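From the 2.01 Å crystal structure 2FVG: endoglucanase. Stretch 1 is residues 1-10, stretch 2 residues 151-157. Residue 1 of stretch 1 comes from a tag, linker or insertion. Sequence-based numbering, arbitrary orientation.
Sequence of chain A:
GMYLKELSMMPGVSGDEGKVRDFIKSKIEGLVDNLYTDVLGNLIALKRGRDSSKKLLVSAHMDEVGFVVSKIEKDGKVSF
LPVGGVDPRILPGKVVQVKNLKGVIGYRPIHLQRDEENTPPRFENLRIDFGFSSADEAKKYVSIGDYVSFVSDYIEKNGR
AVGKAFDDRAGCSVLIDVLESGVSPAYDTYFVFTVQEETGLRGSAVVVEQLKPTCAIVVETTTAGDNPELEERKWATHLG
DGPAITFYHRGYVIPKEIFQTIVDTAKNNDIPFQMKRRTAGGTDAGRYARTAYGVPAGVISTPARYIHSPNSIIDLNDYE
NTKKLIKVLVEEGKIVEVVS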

# COMPACT_ATOMS: atom_id res chain seq x y z
N GLY A 1 -0.37 -18.36 -5.48
CA GLY A 1 -0.08 -17.48 -6.65
C GLY A 1 0.08 -16.04 -6.19
O GLY A 1 0.87 -15.75 -5.29
N MSE A 2 -0.68 -15.15 -6.82
CA MSE A 2 -0.65 -13.74 -6.48
C MSE A 2 -2.06 -13.27 -6.12
O MSE A 2 -3.04 -13.70 -6.73
CB MSE A 2 -0.10 -12.89 -7.61
CG MSE A 2 -0.13 -11.44 -7.28
SE MSE A 2 0.20 -10.33 -8.80
CE MSE A 2 -1.33 -10.95 -9.99
N TYR A 3 -2.12 -12.37 -5.15
CA TYR A 3 -3.38 -11.91 -4.61
C TYR A 3 -3.63 -10.45 -4.82
O TYR A 3 -4.40 -9.84 -4.07
CB TYR A 3 -3.42 -12.23 -3.12
CG TYR A 3 -3.04 -13.65 -2.86
CD1 TYR A 3 -3.93 -14.68 -3.14
CD2 TYR A 3 -1.79 -13.97 -2.37
CE1 TYR A 3 -3.60 -15.99 -2.93
CE2 TYR A 3 -1.43 -15.28 -2.14
CZ TYR A 3 -2.35 -16.28 -2.42
OH TYR A 3 -2.01 -17.59 -2.21
N LEU A 4 -2.97 -9.87 -5.81
CA LEU A 4 -3.17 -8.45 -6.08
C LEU A 4 -4.63 -8.15 -6.32
O LEU A 4 -5.12 -7.16 -5.84
CB LEU A 4 -2.34 -7.97 -7.24
CG LEU A 4 -2.34 -6.46 -7.45
CD1 LEU A 4 -1.90 -5.77 -6.19
CD2 LEU A 4 -1.39 -6.14 -8.56
N LYS A 5 -5.33 -9.01 -7.06
CA LYS A 5 -6.75 -8.78 -7.30
C LYS A 5 -7.52 -8.69 -6.00
O LYS A 5 -8.31 -7.75 -5.81
CB LYS A 5 -7.35 -9.88 -8.20
CG LYS A 5 -8.85 -9.75 -8.40
CD LYS A 5 -9.41 -10.82 -9.33
N GLU A 6 -7.33 -9.62 -5.09
CA GLU A 6 -8.09 -9.52 -3.82
C GLU A 6 -7.61 -8.34 -2.97
O GLU A 6 -8.43 -7.62 -2.41
CB GLU A 6 -8.05 -10.80 -2.97
CG GLU A 6 -8.67 -12.08 -3.57
CD GLU A 6 -7.73 -12.84 -4.51
OE1 GLU A 6 -6.93 -12.23 -5.26
OE2 GLU A 6 -7.80 -14.10 -4.52
N LEU A 7 -6.29 -8.14 -2.90
CA LEU A 7 -5.72 -7.05 -2.11
C LEU A 7 -6.24 -5.71 -2.57
O LEU A 7 -6.73 -4.91 -1.77
CB LEU A 7 -4.19 -7.10 -2.10
CG LEU A 7 -3.73 -8.22 -1.17
CD1 LEU A 7 -2.28 -8.52 -1.38
CD2 LEU A 7 -4.03 -7.87 0.33
N SER A 8 -6.17 -5.48 -3.87
CA SER A 8 -6.66 -4.26 -4.48
C SER A 8 -8.13 -3.97 -4.19
O SER A 8 -8.49 -2.87 -3.73
CB SER A 8 -6.49 -4.35 -6.00
OG SER A 8 -7.26 -3.33 -6.61
N MSE A 9 -8.98 -4.95 -4.44
CA MSE A 9 -10.44 -4.77 -4.34
C MSE A 9 -11.02 -4.67 -2.94
O MSE A 9 -12.04 -4.02 -2.72
CB MSE A 9 -11.15 -5.90 -5.08
CG MSE A 9 -10.89 -5.87 -6.55
SE MSE A 9 -11.96 -7.22 -7.44
CE MSE A 9 -13.79 -6.39 -7.05
N MSE A 10 -10.34 -5.31 -2.01
CA MSE A 10 -10.76 -5.38 -0.62
C MSE A 10 -10.77 -4.02 0.07
O MSE A 10 -9.94 -3.18 -0.24
CB MSE A 10 -9.73 -6.26 0.04
CG MSE A 10 -9.99 -6.75 1.39
SE MSE A 10 -8.50 -7.98 1.59
CE MSE A 10 -9.11 -9.49 0.37
N VAL A 151 -15.38 1.62 -4.40
CA VAL A 151 -15.64 0.32 -4.99
C VAL A 151 -14.92 0.32 -6.34
O VAL A 151 -14.99 1.30 -7.10
CB VAL A 151 -17.13 0.04 -5.17
CG1 VAL A 151 -17.35 -1.09 -6.17
CG2 VAL A 151 -17.76 -0.28 -3.84
N SER A 152 -14.20 -0.75 -6.61
CA SER A 152 -13.51 -0.87 -7.87
C SER A 152 -13.26 -2.31 -8.22
O SER A 152 -13.16 -3.17 -7.35
CB SER A 152 -12.20 -0.09 -7.86
OG SER A 152 -11.67 -0.05 -9.18
N ASP A 153 -13.19 -2.56 -9.52
CA ASP A 153 -12.93 -3.85 -10.07
C ASP A 153 -11.43 -3.92 -10.29
O ASP A 153 -10.72 -2.93 -10.13
CB ASP A 153 -13.69 -3.93 -11.40
CG ASP A 153 -13.86 -5.35 -11.91
OD1 ASP A 153 -13.25 -6.30 -11.35
OD2 ASP A 153 -14.63 -5.51 -12.89
N TYR A 154 -10.91 -5.09 -10.59
CA TYR A 154 -9.51 -5.25 -10.89
C TYR A 154 -9.43 -5.96 -12.23
O TYR A 154 -9.87 -7.09 -12.35
CB TYR A 154 -8.81 -6.08 -9.81
CG TYR A 154 -7.38 -6.47 -10.15
CD1 TYR A 154 -7.11 -7.65 -10.84
CD2 TYR A 154 -6.31 -5.68 -9.75
CE1 TYR A 154 -5.81 -8.01 -11.14
CE2 TYR A 154 -5.02 -6.03 -10.03
CZ TYR A 154 -4.77 -7.19 -10.73
OH TYR A 154 -3.47 -7.54 -11.00
N ILE A 155 -8.88 -5.30 -13.23
CA ILE A 155 -8.73 -5.92 -14.54
C ILE A 155 -7.27 -5.98 -14.92
O ILE A 155 -6.52 -5.04 -14.71
CB ILE A 155 -9.60 -5.26 -15.64
CG1 ILE A 155 -9.35 -3.75 -15.71
CG2 ILE A 155 -11.08 -5.53 -15.36
CD1 ILE A 155 -9.96 -3.03 -16.94
N GLU A 156 -6.87 -7.08 -15.53
CA GLU A 156 -5.48 -7.31 -15.85
C GLU A 156 -5.38 -7.84 -17.27
O GLU A 156 -5.94 -8.90 -17.56
CB GLU A 156 -5.03 -8.39 -14.87
CG GLU A 156 -3.58 -8.75 -14.77
CD GLU A 156 -3.40 -9.92 -13.79
OE1 GLU A 156 -3.78 -11.06 -14.15
OE2 GLU A 156 -2.90 -9.71 -12.65
N LYS A 157 -4.73 -7.11 -18.18
CA LYS A 157 -4.51 -7.67 -19.52
C LYS A 157 -3.29 -7.08 -20.21
O LYS A 157 -2.98 -5.89 -20.07
CB LYS A 157 -5.74 -7.54 -20.43
CG LYS A 157 -5.79 -8.59 -21.59
O HOH W 1 -9.62 -2.56 -7.42
O HOH W 2 -13.75 -2.94 -4.72

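An N-terminal helix, Leu4 to Met9, packs against a segment that runs from loop into strand at Ile155; the nearest CA atoms pair Lys5 CA with Tyr154 CA (5.7 Å) and Met9 CA with Ser152 CA (6.1 Å). The contact buries 355 Å², both sides summed, and Tyr154 has the largest share. Tyr3 sits at the N-cap position, just before the helix, and i to i+4 bonds such as Ser8 N to Leu4 O (2.8 Å) hold the backbone. Apolar packing centres on the ring of buried Tyr154, whose CA-to-CB bond points toward the helix. Lys5 CA lies over one ring face, 3.8 Å from the Tyr154 centroid and 14° off its normal, a CH-pi contact that sets a weakly polarised C–H against the pi cloud. Leu4 CG approaches Tyr154 CE2 at 3.7 Å, and Met9 CG meets Tyr154 CB at 3.9 Å. The selenomethionine side chain of Met9 reaches on, placing CE 3.3 Å from Ser152 O. No direct hydrogen bond joins the modelled atoms of the two stretches; water supplies the polar links. Water 1 donates to Ser8 OG (2.6 Å) and Asp153 O (2.9 Å); water 2 donates to Met9 O (2.8 Å) and accepts from Ser152 N (2.9 Å). Within the second stretch, Tyr154 OH donates to Glu156 OE2 (2.8 Å), giving the carboxylate a partner beside Met2, whose poorly ordered CE lies 3.3 Å from that same Glu156 OE2.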